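Local coordinates for benzoylformate Decarboxylase (Polynucleobacter necessarius, PDB 4K9Q), which binds thiamine diphosphate and a magnesium ion and probably decarboxylates benzoylformate to benzaldehyde and carbon dioxide, at residues K5-D10 with K165-V170; Q59-P64 with E414-R419; P136-R141 with V154-P159; G205-R210 with Q294-P299; S211-D216 with L317-A322. One frame throughout, in Å; residues are numbered along the deposited sequence.

Contact 1 of 5, residues K5-D10 with K165-V170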
# COMPACT_ATOMS: atom_id res chain seq x y z
N LYS A 5 24.32 -17.27 5.72
CA LYS A 5 24.10 -17.41 7.15
C LYS A 5 25.35 -17.04 7.97
O LYS A 5 25.26 -16.26 8.93
CB LYS A 5 23.62 -18.83 7.51
CG LYS A 5 23.29 -19.00 8.99
CD LYS A 5 22.48 -20.27 9.25
CE LYS A 5 23.29 -21.53 9.00
NZ LYS A 5 24.33 -21.76 10.04
N GLU A 6 26.51 -17.57 7.58
CA GLU A 6 27.72 -17.28 8.34
C GLU A 6 28.04 -15.78 8.34
O GLU A 6 28.37 -15.20 9.37
CB GLU A 6 28.92 -18.10 7.84
CG GLU A 6 30.11 -17.99 8.78
CD GLU A 6 31.26 -18.90 8.40
OE1 GLU A 6 31.11 -19.73 7.48
OE2 GLU A 6 32.33 -18.79 9.04
N ILE A 7 27.94 -15.16 7.17
CA ILE A 7 28.21 -13.73 7.04
C ILE A 7 27.22 -12.88 7.85
O ILE A 7 27.59 -11.89 8.47
CB ILE A 7 28.19 -13.32 5.57
CG1 ILE A 7 29.31 -14.07 4.83
CG2 ILE A 7 28.32 -11.80 5.42
CD1 ILE A 7 29.20 -14.00 3.32
N THR A 8 25.95 -13.28 7.82
CA THR A 8 24.91 -12.54 8.53
C THR A 8 25.11 -12.62 10.05
O THR A 8 25.01 -11.60 10.75
CB THR A 8 23.51 -13.06 8.14
OG1 THR A 8 23.32 -12.88 6.73
CG2 THR A 8 22.43 -12.30 8.90
N PHE A 9 25.37 -13.81 10.56
CA PHE A 9 25.59 -13.94 11.99
C PHE A 9 26.84 -13.18 12.42
O PHE A 9 26.86 -12.55 13.49
CB PHE A 9 25.61 -15.41 12.43
CG PHE A 9 24.24 -15.97 12.70
CD1 PHE A 9 23.68 -15.88 13.97
CD2 PHE A 9 23.50 -16.56 11.69
CE1 PHE A 9 22.41 -16.38 14.22
CE2 PHE A 9 22.23 -17.06 11.93
CZ PHE A 9 21.69 -16.97 13.20
N ASP A 10 27.87 -13.18 11.57
CA ASP A 10 29.07 -12.38 11.86
C ASP A 10 28.77 -10.88 11.92
O ASP A 10 29.29 -10.16 12.78
CB ASP A 10 30.19 -12.68 10.87
CG ASP A 10 31.06 -13.85 11.30
OD1 ASP A 10 30.99 -14.27 12.48
OD2 ASP A 10 31.83 -14.34 10.45
N LYS A 165 23.36 -20.35 0.61
CA LYS A 165 24.08 -19.92 -0.60
C LYS A 165 25.48 -19.40 -0.25
O LYS A 165 25.65 -18.63 0.69
CB LYS A 165 23.29 -18.84 -1.35
CG LYS A 165 21.89 -19.26 -1.84
CD LYS A 165 21.97 -20.37 -2.88
CE LYS A 165 20.62 -20.60 -3.55
NZ LYS A 165 19.75 -21.43 -2.69
N LEU A 166 26.48 -19.83 -1.02
CA LEU A 166 27.82 -19.26 -0.92
C LEU A 166 27.86 -17.96 -1.68
O LEU A 166 27.48 -17.91 -2.85
CB LEU A 166 28.85 -20.21 -1.51
CG LEU A 166 29.24 -21.41 -0.64
CD1 LEU A 166 30.24 -22.26 -1.41
CD2 LEU A 166 29.83 -20.93 0.67
N ILE A 167 28.33 -16.90 -1.03
CA ILE A 167 28.37 -15.58 -1.63
C ILE A 167 29.71 -14.92 -1.35
O ILE A 167 30.41 -15.30 -0.40
CB ILE A 167 27.23 -14.67 -1.11
CG1 ILE A 167 27.37 -14.43 0.40
CG2 ILE A 167 25.86 -15.27 -1.43
CD1 ILE A 167 26.56 -13.24 0.92
N PRO A 168 30.09 -13.93 -2.17
CA PRO A 168 31.34 -13.20 -1.93
C PRO A 168 31.37 -12.58 -0.54
O PRO A 168 30.35 -12.06 -0.06
CB PRO A 168 31.31 -12.10 -3.00
CG PRO A 168 30.47 -12.67 -4.09
CD PRO A 168 29.40 -13.46 -3.38
N GLU A 169 32.52 -12.65 0.11
CA GLU A 169 32.69 -12.03 1.41
C GLU A 169 32.83 -10.53 1.22
O GLU A 169 33.90 -10.04 0.82
CB GLU A 169 33.93 -12.60 2.11
CG GLU A 169 33.62 -13.50 3.30
CD GLU A 169 33.14 -12.74 4.51
OE1 GLU A 169 33.32 -13.24 5.64
OE2 GLU A 169 32.57 -11.64 4.35
N VAL A 170 31.75 -9.80 1.48
CA VAL A 170 31.76 -8.34 1.41
C VAL A 170 31.51 -7.76 2.80
O VAL A 170 30.66 -8.25 3.55
CB VAL A 170 30.71 -7.80 0.42
CG1 VAL A 170 30.66 -6.28 0.47
CG2 VAL A 170 31.02 -8.28 -0.99
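Ile-7 and Ile-167 meet through their CG1 branches, which their first torsions aim at each other. In Ile-7, CG1 stands opposite the carbonyl carbon (chi1 -62°) and runs on nearly straight, presenting CD1 to the strand. In Ile-167, chi1 of 63° tucks CG1 between the backbone N and the carbonyl carbon. Ile-7 CD1 therefore lies 3.5 Å from Ile-167 CG1, tighter than usual for carbons, and 3.6 Å from Ile-167 CD1, the two chains crossing at a slant. Pro-168 O lies 4.1 Å from Ile-7 CD1. The short strand 166-167 pairs antiparallel with strand 2-3, so this little ribbon ties the start of the chain, just ahead of helix 4-15, to the segment that follows strand 154-159. Glu-169, its side chain bent at chi2, runs alongside Ile-7, pointing the other way, and brings its carboxyl carbon CD within 4.1 Å of Ile-7 CG1. An alanine at Ile-7 removes both the ethyl arm and the second branch, and would probably leave a gap against Ile-167 and Pro-136 and take away one of the surfaces against which Glu-169 lies. Pro-136 of helix 135-147 and Arg-2 also pack against Ile-7.

Contact 2 of 5, residues Q59-P64 with E414-R419; sequences QSLRKP and EEVSGR
Leu-61 and Val-416 supply the apolar part of this contact, at the C-terminal ends of helices 47-61 and 403-417. Leu-61 CD2 touches Val-416 CG1 at 3.7 Å and Val-416 CB at 4.0 Å; the side chains lie nearly perpendicular, and on the leucine side it is CD2 that makes both approaches. Val-416 holds CG1 on the far side of its CA-CB bond from the backbone N (chi1 171°), which turns that branch toward the leucine.

The polar link runs through water. One water accepts a hydrogen bond from Ser-60 OG (2.7 Å) and donates one to Glu-414 OE2 (2.7 Å), spanning two side-chain oxygens that are themselves 4.5 Å apart. The other carboxylate oxygen of the glutamate, OE1, forms a salt bridge with Arg-421, which probably helps to fix the carboxylate.

A third set of bonds shapes the helix end itself. Ser-417 OG accepts from Arg-419 N at 3.1 Å with an N-H...O angle of 168°, an ST turn. Gly-418 N still bonds to Glu-414 O before the glycine, with positive phi, breaks the helix.

Helix 47-61 belongs to the N-terminal thiamine diphosphate-binding domain and helix 403-417 to the C-terminal one, so the contact joins these two domains within one subunit, away from the cofactor. With one methyl contact and one bridging water, the chemistry is that of a light, partly hydrated domain interface.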
# COMPACT_ATOMS: atom_id res chain seq x y z
N GLN A 59 13.96 -2.40 24.97
CA GLN A 59 13.82 -1.18 25.75
C GLN A 59 14.85 -1.19 26.88
O GLN A 59 15.46 -0.17 27.18
CB GLN A 59 12.41 -1.03 26.31
CG GLN A 59 11.34 -0.71 25.25
CD GLN A 59 10.02 -0.29 25.86
OE1 GLN A 59 9.97 0.24 26.98
NE2 GLN A 59 8.93 -0.51 25.14
N SER A 60 15.03 -2.36 27.49
CA SER A 60 15.95 -2.48 28.60
C SER A 60 17.39 -2.22 28.15
O SER A 60 18.13 -1.51 28.82
CB SER A 60 15.85 -3.87 29.23
OG SER A 60 16.78 -4.05 30.30
N LEU A 61 17.75 -2.78 27.00
CA LEU A 61 19.14 -2.75 26.54
C LEU A 61 19.50 -1.52 25.69
O LEU A 61 20.68 -1.24 25.49
CB LEU A 61 19.47 -4.02 25.75
CG LEU A 61 19.29 -5.30 26.58
CD1 LEU A 61 19.69 -6.52 25.79
CD2 LEU A 61 20.10 -5.22 27.86
N ARG A 62 18.48 -0.80 25.21
CA ARG A 62 18.67 0.30 24.25
C ARG A 62 19.47 -0.11 23.01
O ARG A 62 20.39 0.59 22.57
CB ARG A 62 19.27 1.53 24.94
CG ARG A 62 18.27 2.20 25.88
CD ARG A 62 18.82 3.43 26.57
NE ARG A 62 17.76 4.14 27.27
CZ ARG A 62 17.37 3.89 28.52
NH1 ARG A 62 17.96 2.93 29.21
NH2 ARG A 62 16.39 4.60 29.06
N LYS A 63 19.09 -1.25 22.44
CA LYS A 63 19.61 -1.70 21.17
C LYS A 63 18.62 -2.69 20.58
O LYS A 63 17.71 -3.14 21.28
CB LYS A 63 21.00 -2.33 21.33
CG LYS A 63 21.02 -3.57 22.18
CD LYS A 63 22.44 -4.13 22.18
CE LYS A 63 22.57 -5.32 23.08
NZ LYS A 63 23.95 -5.90 23.00
N PRO A 64 18.79 -3.03 19.30
CA PRO A 64 17.83 -3.92 18.66
C PRO A 64 17.85 -5.33 19.23
O PRO A 64 18.85 -5.80 19.77
CB PRO A 64 18.29 -3.93 17.20
CG PRO A 64 19.04 -2.63 17.03
CD PRO A 64 19.74 -2.44 18.34
N GLU A 414 17.13 -7.38 32.81
CA GLU A 414 17.73 -7.30 34.15
C GLU A 414 18.84 -8.33 34.30
O GLU A 414 19.82 -8.09 35.01
CB GLU A 414 16.67 -7.51 35.23
CG GLU A 414 15.70 -6.34 35.36
CD GLU A 414 16.44 -5.04 35.64
OE1 GLU A 414 17.02 -4.92 36.75
OE2 GLU A 414 16.46 -4.15 34.77
N GLU A 415 18.69 -9.49 33.67
CA GLU A 415 19.73 -10.50 33.77
C GLU A 415 20.92 -10.17 32.86
O GLU A 415 22.07 -10.40 33.23
CB GLU A 415 19.18 -11.90 33.50
CG GLU A 415 18.10 -12.28 34.52
CD GLU A 415 17.65 -13.72 34.42
OE1 GLU A 415 18.52 -14.62 34.42
OE2 GLU A 415 16.42 -13.96 34.37
N VAL A 416 20.64 -9.62 31.69
CA VAL A 416 21.73 -9.20 30.81
C VAL A 416 22.57 -8.09 31.44
O VAL A 416 23.80 -8.16 31.44
CB VAL A 416 21.22 -8.73 29.43
CG1 VAL A 416 22.35 -8.08 28.65
CG2 VAL A 416 20.63 -9.90 28.66
N SER A 417 21.92 -7.08 31.99
CA SER A 417 22.64 -5.97 32.61
C SER A 417 23.32 -6.45 33.88
O SER A 417 24.38 -5.95 34.26
CB SER A 417 21.70 -4.82 32.93
OG SER A 417 20.92 -5.12 34.06
N GLY A 418 22.69 -7.41 34.53
CA GLY A 418 23.20 -7.95 35.78
C GLY A 418 22.59 -7.29 37.00
O GLY A 418 22.89 -7.69 38.12
N ARG A 419 21.72 -6.31 36.79
CA ARG A 419 21.11 -5.59 37.90
C ARG A 419 20.12 -6.46 38.67
O ARG A 419 19.99 -6.36 39.90
CB ARG A 419 20.43 -4.32 37.38
CG ARG A 419 20.07 -3.35 38.46
CD ARG A 419 19.68 -2.03 37.84
NE ARG A 419 19.13 -1.12 38.83
CZ ARG A 419 18.56 0.04 38.53
NH1 ARG A 419 18.47 0.42 37.27
NH2 ARG A 419 18.07 0.81 39.50
O HOH W 1 15.16 -4.30 32.43

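Contact 3 of 5, residues P136-R141 with V154-P159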
# COMPACT_ATOMS: atom_id res chain seq x y z
N PRO A 136 22.92 -10.01 3.92
CA PRO A 136 23.69 -9.32 4.97
C PRO A 136 23.52 -7.81 4.89
O PRO A 136 23.27 -7.18 5.92
CB PRO A 136 25.14 -9.73 4.67
CG PRO A 136 25.02 -11.03 3.93
CD PRO A 136 23.77 -10.90 3.11
N GLY A 137 23.62 -7.24 3.69
CA GLY A 137 23.41 -5.81 3.53
C GLY A 137 22.03 -5.35 3.95
O GLY A 137 21.88 -4.23 4.45
N ALA A 138 21.02 -6.19 3.74
CA ALA A 138 19.65 -5.87 4.16
C ALA A 138 19.52 -5.83 5.69
O ALA A 138 18.81 -4.98 6.24
CB ALA A 138 18.65 -6.86 3.56
N PHE A 139 20.23 -6.73 6.37
CA PHE A 139 20.30 -6.66 7.82
C PHE A 139 20.97 -5.36 8.29
O PHE A 139 20.52 -4.74 9.27
CB PHE A 139 20.99 -7.89 8.41
CG PHE A 139 20.05 -9.04 8.70
CD1 PHE A 139 19.50 -9.20 9.96
CD2 PHE A 139 19.71 -9.93 7.69
CE1 PHE A 139 18.63 -10.26 10.24
CE2 PHE A 139 18.84 -11.00 7.96
CZ PHE A 139 18.30 -11.16 9.24
N MET A 140 22.04 -4.95 7.62
CA MET A 140 22.68 -3.68 7.98
C MET A 140 21.73 -2.49 7.76
O MET A 140 21.62 -1.61 8.61
CB MET A 140 23.98 -3.46 7.20
CG MET A 140 24.73 -2.22 7.66
SD MET A 140 25.27 -2.32 9.38
CE MET A 140 24.49 -0.85 10.07
N ARG A 141 21.05 -2.46 6.61
CA ARG A 141 20.09 -1.39 6.35
C ARG A 141 18.94 -1.44 7.35
O ARG A 141 18.44 -0.41 7.78
CB ARG A 141 19.57 -1.47 4.91
CG ARG A 141 18.55 -0.37 4.55
CD ARG A 141 18.32 -0.29 3.04
NE ARG A 141 17.23 0.63 2.76
CZ ARG A 141 16.60 0.74 1.59
NH1 ARG A 141 16.96 0.01 0.54
NH2 ARG A 141 15.61 1.62 1.47
N VAL A 154 11.51 -2.50 11.99
CA VAL A 154 11.61 -2.73 10.55
C VAL A 154 11.33 -4.22 10.28
O VAL A 154 11.38 -5.05 11.19
CB VAL A 154 13.01 -2.37 10.02
CG1 VAL A 154 13.29 -0.89 10.22
CG2 VAL A 154 14.07 -3.19 10.74
N PHE A 155 11.03 -4.54 9.02
CA PHE A 155 10.64 -5.91 8.68
C PHE A 155 11.42 -6.44 7.48
O PHE A 155 11.48 -5.77 6.44
CB PHE A 155 9.14 -6.00 8.38
CG PHE A 155 8.71 -7.34 7.85
CD1 PHE A 155 8.70 -8.45 8.69
CD2 PHE A 155 8.33 -7.50 6.53
CE1 PHE A 155 8.31 -9.70 8.21
CE2 PHE A 155 7.94 -8.76 6.05
CZ PHE A 155 7.94 -9.86 6.89
N LEU A 156 12.01 -7.62 7.64
CA LEU A 156 12.65 -8.34 6.52
C LEU A 156 11.96 -9.68 6.29
O LEU A 156 11.76 -10.45 7.24
CB LEU A 156 14.12 -8.60 6.82
CG LEU A 156 15.05 -7.40 7.00
CD1 LEU A 156 16.45 -7.88 7.37
CD2 LEU A 156 15.07 -6.58 5.72
N SER A 157 11.62 -9.95 5.03
CA SER A 157 11.09 -11.23 4.59
C SER A 157 12.22 -11.98 3.91
O SER A 157 12.79 -11.49 2.94
CB SER A 157 9.94 -10.97 3.61
OG SER A 157 9.48 -12.18 3.04
N LEU A 158 12.53 -13.17 4.41
CA LEU A 158 13.76 -13.87 4.06
C LEU A 158 13.50 -15.28 3.51
O LEU A 158 13.25 -16.22 4.26
CB LEU A 158 14.68 -13.91 5.29
CG LEU A 158 15.03 -12.50 5.81
CD1 LEU A 158 15.51 -12.51 7.22
CD2 LEU A 158 16.03 -11.81 4.90
N PRO A 159 13.55 -15.44 2.18
CA PRO A 159 13.32 -16.76 1.57
C PRO A 159 14.26 -17.84 2.14
O PRO A 159 15.45 -17.60 2.27
CB PRO A 159 13.61 -16.51 0.09
CG PRO A 159 13.23 -15.07 -0.11
CD PRO A 159 13.65 -14.37 1.16
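Leu-156 sets its CD1 methyl over the face of the Phe-139 ring, 3.9 Å from the centroid and 10° off the ring normal, a CH-pi contact made almost along that normal. Leu-158 approaches the same ring obliquely at its outer end, with CD1 3.7 Å from both Phe-139 CZ and CE2. The second methyl of Leu-156, CD2, lies 4.2 Å from Ala-138 CB, so one leucine straddles two neighbouring helix residues. Being two apart on the strand, both leucines face the helix; with CG opposite the carbonyl carbon (chi1 -63°) Leu-156 carries its methyls up to the ring and to Ala-138. Helix 135-147 runs almost antiparallel to strand 154-159, at 168° with 9.6 Å between the axes of the two short segments. It is the connecting helix of a beta-alpha-beta crossover from strand 126-127 to strand 154-159 in the parallel sheet of the N-terminal domain. Further out, Ala-142 packs on Leu-156 from the next turn of the helix, and Thr-8 and Leu-11 of helix 4-15 press on Phe-139. Strand 93-98 flanks strand 154-159 and contributes Thr-95 against Leu-158. Beyond the packed core, Arg-141 reaches away to a salt bridge with Glu-107 of a second subunit.

Contact 4 of 5, residues G205-R210 with Q294-P299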
# COMPACT_ATOMS: atom_id res chain seq x y z
N GLY A 205 7.03 14.13 28.52
CA GLY A 205 6.66 12.84 27.99
C GLY A 205 7.82 11.87 27.93
O GLY A 205 8.96 12.20 28.31
N SER A 206 7.55 10.68 27.41
CA SER A 206 8.49 9.57 27.55
C SER A 206 9.73 9.57 26.67
O SER A 206 10.59 8.71 26.85
CB SER A 206 7.74 8.25 27.44
OG SER A 206 6.77 8.19 28.47
N ASP A 207 9.86 10.52 25.74
CA ASP A 207 11.13 10.67 25.01
C ASP A 207 12.25 10.89 26.03
O ASP A 207 13.39 10.48 25.82
CB ASP A 207 11.11 11.86 24.04
CG ASP A 207 10.20 11.66 22.84
OD1 ASP A 207 9.58 10.57 22.69
OD2 ASP A 207 10.11 12.62 22.03
N ILE A 208 11.91 11.55 27.14
CA ILE A 208 12.87 11.82 28.19
C ILE A 208 13.39 10.52 28.81
O ILE A 208 14.57 10.40 29.14
CB ILE A 208 12.26 12.76 29.26
CG1 ILE A 208 12.10 14.18 28.68
CG2 ILE A 208 13.11 12.78 30.55
CD1 ILE A 208 11.18 15.05 29.52
N ALA A 209 12.51 9.53 28.93
CA ALA A 209 12.91 8.24 29.48
C ALA A 209 13.84 7.53 28.50
O ALA A 209 14.94 7.11 28.88
CB ALA A 209 11.68 7.39 29.77
N ARG A 210 13.41 7.41 27.25
CA ARG A 210 14.18 6.69 26.23
C ARG A 210 15.56 7.32 26.02
O ARG A 210 16.56 6.60 25.90
CB ARG A 210 13.41 6.63 24.90
CG ARG A 210 12.31 5.56 24.86
CD ARG A 210 11.54 5.61 23.54
NE ARG A 210 10.70 6.80 23.43
CZ ARG A 210 9.45 6.87 23.89
NH1 ARG A 210 8.90 5.81 24.49
NH2 ARG A 210 8.75 7.98 23.75
N GLN A 294 6.35 22.86 21.79
CA GLN A 294 6.49 21.39 21.77
C GLN A 294 7.87 20.97 21.27
O GLN A 294 8.35 21.49 20.27
CB GLN A 294 5.44 20.77 20.84
CG GLN A 294 5.49 19.23 20.82
CD GLN A 294 4.61 18.60 19.75
OE1 GLN A 294 4.10 19.29 18.87
NE2 GLN A 294 4.42 17.29 19.84
N VAL A 295 8.50 20.02 21.96
CA VAL A 295 9.71 19.35 21.47
C VAL A 295 9.41 17.86 21.40
O VAL A 295 8.92 17.29 22.39
CB VAL A 295 10.90 19.55 22.44
CG1 VAL A 295 12.10 18.67 22.05
CG2 VAL A 295 11.30 21.02 22.50
N SER A 296 9.65 17.24 20.25
CA SER A 296 9.52 15.79 20.12
C SER A 296 10.67 15.30 19.26
O SER A 296 11.17 16.05 18.42
CB SER A 296 8.18 15.41 19.47
OG SER A 296 8.12 14.01 19.21
N ASP A 297 11.10 14.06 19.45
CA ASP A 297 12.15 13.52 18.61
C ASP A 297 11.60 12.92 17.31
O ASP A 297 12.34 12.45 16.45
CB ASP A 297 13.04 12.53 19.37
CG ASP A 297 12.29 11.27 19.80
OD1 ASP A 297 11.41 10.81 19.03
OD2 ASP A 297 12.60 10.75 20.90
N ASP A 298 10.27 12.97 17.16
CA ASP A 298 9.57 12.33 16.05
C ASP A 298 8.82 13.37 15.21
O ASP A 298 7.83 13.93 15.67
CB ASP A 298 8.57 11.33 16.64
CG ASP A 298 7.82 10.54 15.59
OD1 ASP A 298 8.01 10.78 14.37
OD2 ASP A 298 7.02 9.66 15.99
N PRO A 299 9.29 13.64 13.98
CA PRO A 299 8.60 14.63 13.14
C PRO A 299 7.12 14.29 12.93
O PRO A 299 6.31 15.19 12.66
CB PRO A 299 9.38 14.56 11.81
CG PRO A 299 10.73 14.04 12.19
CD PRO A 299 10.45 13.04 13.30
O HOH W 2 7.29 12.47 21.33
O HOH W 3 12.26 8.63 22.07
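Asp-207 and Asp-297 lay their carboxylates against each other, nearly parallel, with planes 13° apart. Asp-207 OD2 lies 3.3 Å from Asp-297 OD2, a like-charged approach probably eased by the N-H of Asp-297 and by nearby cations. Asp-297 N donates to Asp-207 OD2 (3.1 Å, N-H...O 166°), approaching on the syn side but tilted out of the carboxylate plane. Arg-210 NH2 meets Asp-207 OD1 at 2.9 Å on its anti lone pair, with that oxygen in the guanidinium plane, while Lys-89 forms salt bridges with both aspartates. A chi1 of 65° folds the Asp-297 carboxylate back over its own backbone and against that of Asp-207. An asparagine in place of Asp-207 would probably cost Arg-210 and Lys-89 one acidic partner each, leaving them Glu-235 and Asp-297 respectively.

The looser side is built with water. One water donates to Asp-207 OD2 (2.9 Å) and is also hydrogen-bonded to Ser-296 OG (2.7 Å); another accepts from Arg-210 NE at 2.8 Å. Ser-296 OG also takes a bond from Asp-298 N, an ST turn, and Asp-298 then caps helix 299-303.

These turns follow strands 201-204 and 291-296, at the C-terminal edge of a six-stranded parallel sheet in 3-2-1-4-5-6 order, the Rossmann-like fold of the central domain.

Contact 5 of 5, residues S211-D216 with L317-A322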
# COMPACT_ATOMS: atom_id res chain seq x y z
N SER A 211 15.61 8.65 26.00
CA SER A 211 16.85 9.37 25.71
C SER A 211 17.74 9.56 26.93
O SER A 211 18.79 10.21 26.84
CB SER A 211 16.54 10.74 25.09
OG SER A 211 15.88 11.58 26.03
N GLN A 212 17.33 9.01 28.07
CA GLN A 212 18.12 9.08 29.29
C GLN A 212 18.33 10.52 29.76
O GLN A 212 19.41 10.88 30.23
CB GLN A 212 19.45 8.34 29.13
CG GLN A 212 19.23 6.85 28.90
CD GLN A 212 20.49 6.02 28.86
OE1 GLN A 212 21.20 6.00 27.85
NE2 GLN A 212 20.78 5.33 29.95
N ALA A 213 17.28 11.32 29.63
CA ALA A 213 17.33 12.75 29.96
C ALA A 213 16.77 13.07 31.35
O ALA A 213 16.48 14.22 31.65
CB ALA A 213 16.58 13.56 28.91
N TRP A 214 16.62 12.04 32.18
CA TRP A 214 16.02 12.17 33.51
C TRP A 214 16.60 13.36 34.29
O TRP A 214 15.86 14.25 34.71
CB TRP A 214 16.24 10.86 34.27
CG TRP A 214 15.63 10.76 35.63
CD1 TRP A 214 16.21 11.11 36.82
CD2 TRP A 214 14.34 10.23 35.96
NE1 TRP A 214 15.35 10.84 37.86
CE2 TRP A 214 14.19 10.31 37.36
CE3 TRP A 214 13.28 9.71 35.20
CZ2 TRP A 214 13.03 9.88 38.02
CZ3 TRP A 214 12.12 9.27 35.86
CH2 TRP A 214 12.02 9.37 37.26
N SER A 215 17.92 13.38 34.45
CA SER A 215 18.55 14.43 35.24
C SER A 215 18.46 15.79 34.57
O SER A 215 18.32 16.81 35.26
CB SER A 215 20.01 14.08 35.53
OG SER A 215 20.78 14.14 34.35
N ASP A 216 18.52 15.82 33.25
CA ASP A 216 18.39 17.06 32.49
C ASP A 216 16.99 17.66 32.59
O ASP A 216 16.83 18.87 32.58
CB ASP A 216 18.78 16.84 31.03
CG ASP A 216 20.09 16.09 30.89
OD1 ASP A 216 20.05 14.84 30.80
OD2 ASP A 216 21.15 16.75 30.90
N LEU A 317 19.25 16.28 24.12
CA LEU A 317 19.98 17.34 23.42
C LEU A 317 19.27 18.68 23.57
O LEU A 317 19.92 19.70 23.80
CB LEU A 317 20.16 16.98 21.95
CG LEU A 317 21.06 15.76 21.76
CD1 LEU A 317 21.30 15.49 20.29
CD2 LEU A 317 22.37 15.96 22.48
N PHE A 318 17.94 18.69 23.47
CA PHE A 318 17.21 19.94 23.67
C PHE A 318 17.35 20.48 25.09
O PHE A 318 17.62 21.66 25.27
CB PHE A 318 15.72 19.82 23.35
CG PHE A 318 14.96 21.07 23.70
CD1 PHE A 318 14.95 22.15 22.83
CD2 PHE A 318 14.33 21.18 24.93
CE1 PHE A 318 14.27 23.32 23.17
CE2 PHE A 318 13.66 22.34 25.28
CZ PHE A 318 13.63 23.41 24.40
N LEU A 319 17.14 19.63 26.08
CA LEU A 319 17.19 20.09 27.47
C LEU A 319 18.57 20.66 27.83
O LEU A 319 18.68 21.66 28.53
CB LEU A 319 16.80 18.95 28.42
CG LEU A 319 15.31 18.63 28.40
CD1 LEU A 319 15.04 17.24 28.97
CD2 LEU A 319 14.51 19.70 29.14
N ILE A 320 19.62 20.03 27.32
CA ILE A 320 20.98 20.51 27.55
C ILE A 320 21.19 21.89 26.92
O ILE A 320 21.73 22.80 27.56
CB ILE A 320 22.02 19.50 27.02
CG1 ILE A 320 22.03 18.25 27.89
CG2 ILE A 320 23.40 20.13 26.98
CD1 ILE A 320 22.77 17.09 27.28
N GLU A 321 20.74 22.06 25.68
CA GLU A 321 20.91 23.33 24.99
C GLU A 321 20.05 24.44 25.60
O GLU A 321 20.49 25.59 25.71
CB GLU A 321 20.61 23.18 23.50
CG GLU A 321 21.66 22.37 22.73
CD GLU A 321 23.08 22.86 23.01
OE1 GLU A 321 23.36 24.04 22.74
OE2 GLU A 321 23.90 22.06 23.51
N ALA A 322 18.83 24.11 26.00
CA ALA A 322 17.92 25.12 26.51
C ALA A 322 18.38 25.61 27.88
O ALA A 322 18.27 26.80 28.19
CB ALA A 322 16.51 24.58 26.58
O HOH W 4 18.92 20.47 31.31
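Asp-216 O and Leu-319 O share one water, which donates to the former at 2.9 Å and, more weakly, to the latter at 3.0 Å. Beside this bridge the side chains pack directly. Asp-216 CB rests 3.9 Å from Leu-319 CB where the two backbones come nearest, and Leu-319 CD1 reaches on to Ala-213 CB at 4.0 Å. The carboxylate of Asp-216 turns aside: with CG opposite the carbonyl carbon (chi1 -48°), OD2 comes to lie 3.5 Å from Ile-320 CG1, the two side chains crossing at a slant. That oxygen therefore meets an apolar chain here. The partners belong to helices 214-224 and 315-323, which pack together beside the parallel sheet of the Rossmann-like central domain; Leu-319 also touches Ile-270 of strand 266-270. Ahead of the first helix the chain makes a Schellman motif at Gln-212, whose positive phi ends helix 207-210, and Ala-213 takes the N-cap position of the next, so the methyl that Leu-319 meets sits right at a helix start. Lys-316 packs against Ala-213 and Asp-216 from one turn earlier in its helix, and Phe-220 presses on Leu-319 and Ala-322. Towards the rest of the assembly, Leu-317 packs on Pro-184 of a third subunit.

How the contacts relate
The five contacts follow the three-domain build of the chain. Contacts 1 and 3, with centres 13 Å apart, lie together and touch through Pro-136 and Phe-139 of helix 135-147 against helix 4-15; strand 154-159 is followed by strand 166-167. Contacts 4 and 5, with centres 10 Å apart, lie in the central Rossmann-like domain, and their segments alternate along the chain. Contact 2 joins the N- and C-terminal domains, and its two segments bracket contacts 3, 4 and 5 in sequence. Arg-62, from contact 2, probably hydrogen-bonds to Ala-209 O and Arg-210 O of contact 4, so all three domains come together there, away from the cofactor. Contacts 1 and 5 are farthest apart, about 41 Å between centres.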